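Local coordinates for appr-1-p processing domain protein (Thermus aquaticus Y51MC23, PDB 5M31), which belongs to the macro domain family, with helices packed around a central mixed beta sheet, at residues Val28-Thr33 with Ala122-Gly127. Numbering follows the deposited sequence.
Sequences VNTVNT and ALPPLG
The ring of Pro124 turns its CG–CD side to strand 26-31. Val28 CB meets the CD corner at the ring's edge, nearly in its plane (4.0 Å), the two side chains running about perpendicular. Val28 O lies beyond the same corner, clearly raised to one side of the ring plane and 3.2 Å from Pro124 CD, while the Thr30 methyl CG2 sits beyond CG on the opposite side, 3.9 Å from Pro124 CG. Leu126 lies on the Thr30 side too: its CD2 meets Thr30 CG2 methyl to methyl at 3.7 Å. Thr30 can make both contacts because CG2 lies anti to the carbonyl carbon, leaving OG1 between N and C (chi1 44°). Val28 CG1 lies 4.3 Å from Leu126 CD2, a looser contact, and CG2 runs alongside Leu123, 4.1 Å from its CG. Phe87 of the next strand touches both Val28 and Leu126, and Ile142 of helix 135-146 packs on Leu123 and Leu126. A bound glycerol, probably from the crystallisation liquor, lies about 4 Å from the Pro124 side chain.

Strands 26-31 and 120-123 are parallel neighbours in the macro domain sheet. Val28 N donates to Ala122 O over 2.9 Å. Parallel pairing would next return an N-H from position 124 to Val28 O, but proline has none; its CD takes that place. The strand pairing therefore stops as the chain leaves the sheet after Leu123: Val28 O is buried without a hydrogen-bond partner in the model, and apolar contacts of Pro124 and Leu126 carry the rest.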
# COMPACT_ATOMS: atom_id res chain seq x y z
N VAL A 28 -0.27 3.77 1.39
CA VAL A 28 -0.03 2.53 0.58
C VAL A 28 -0.58 2.68 -0.84
O VAL A 28 -1.75 3.04 -1.03
CB VAL A 28 -0.69 1.31 1.26
CG1 VAL A 28 -0.50 0.06 0.42
CG2 VAL A 28 -0.13 1.12 2.66
N ASN A 29 0.29 2.37 -1.79
CA ASN A 29 -0.00 2.34 -3.22
C ASN A 29 0.06 0.88 -3.64
O ASN A 29 1.00 0.19 -3.29
CB ASN A 29 1.11 3.08 -3.92
CG ASN A 29 0.94 3.15 -5.39
OD1 ASN A 29 -0.16 3.08 -5.89
ND2 ASN A 29 2.00 3.45 -6.09
N THR A 30 -0.93 0.42 -4.38
CA THR A 30 -0.95 -0.98 -4.83
C THR A 30 -0.30 -1.05 -6.22
O THR A 30 -0.71 -0.32 -7.16
CB THR A 30 -2.38 -1.55 -4.81
OG1 THR A 30 -3.28 -0.60 -5.36
CG2 THR A 30 -2.81 -1.91 -3.39
N VAL A 31 0.75 -1.87 -6.34
CA VAL A 31 1.58 -1.83 -7.50
C VAL A 31 1.78 -3.24 -8.08
O VAL A 31 1.31 -4.23 -7.54
CB VAL A 31 2.94 -1.14 -7.26
CG1 VAL A 31 2.70 0.27 -6.80
CG2 VAL A 31 3.78 -1.94 -6.26
N ASN A 32 2.44 -3.27 -9.20
CA ASN A 32 2.95 -4.53 -9.78
C ASN A 32 4.46 -4.51 -9.72
O ASN A 32 5.07 -3.57 -9.14
CB ASN A 32 2.48 -4.67 -11.21
CG ASN A 32 2.92 -3.50 -12.09
OD1 ASN A 32 4.08 -3.38 -12.46
ND2 ASN A 32 1.99 -2.59 -12.36
N THR A 33 5.10 -5.57 -10.21
CA THR A 33 6.54 -5.71 -10.06
C THR A 33 7.30 -5.41 -11.33
O THR A 33 8.51 -5.59 -11.38
CB THR A 33 6.91 -7.12 -9.58
OG1 THR A 33 6.66 -8.04 -10.65
CG2 THR A 33 6.15 -7.48 -8.31
N ALA A 122 -2.55 4.92 5.74
CA ALA A 122 -3.79 4.71 5.02
C ALA A 122 -3.54 3.80 3.83
O ALA A 122 -2.53 3.93 3.16
CB ALA A 122 -4.40 6.02 4.52
N LEU A 123 -4.55 2.97 3.58
CA LEU A 123 -4.49 1.93 2.57
C LEU A 123 -5.74 1.98 1.70
O LEU A 123 -6.83 2.27 2.18
CB LEU A 123 -4.63 0.58 3.24
CG LEU A 123 -3.75 -0.25 4.01
CD1 LEU A 123 -3.55 0.43 5.34
CD2 LEU A 123 -4.42 -1.62 4.11
N PRO A 124 -5.59 1.62 0.42
CA PRO A 124 -6.73 1.25 -0.39
C PRO A 124 -7.21 -0.16 -0.06
O PRO A 124 -6.56 -0.86 0.66
CB PRO A 124 -6.17 1.33 -1.83
CG PRO A 124 -4.75 0.97 -1.69
CD PRO A 124 -4.33 1.32 -0.28
N PRO A 125 -8.25 -0.64 -0.76
CA PRO A 125 -8.75 -1.96 -0.37
C PRO A 125 -7.96 -3.16 -0.98
O PRO A 125 -8.54 -4.22 -1.20
CB PRO A 125 -10.21 -1.93 -0.81
CG PRO A 125 -10.34 -0.79 -1.78
CD PRO A 125 -9.22 0.16 -1.50
N LEU A 126 -6.68 -2.96 -1.23
CA LEU A 126 -5.74 -3.99 -1.73
C LEU A 126 -6.28 -4.90 -2.82
O LEU A 126 -6.19 -6.11 -2.71
CB LEU A 126 -5.17 -4.81 -0.58
CG LEU A 126 -4.64 -3.93 0.56
CD1 LEU A 126 -4.11 -4.76 1.69
CD2 LEU A 126 -3.53 -3.00 0.09
N GLY A 127 -6.72 -4.28 -3.88
CA GLY A 127 -7.13 -5.00 -5.07
C GLY A 127 -8.53 -5.58 -4.98
O GLY A 127 -8.93 -6.38 -5.86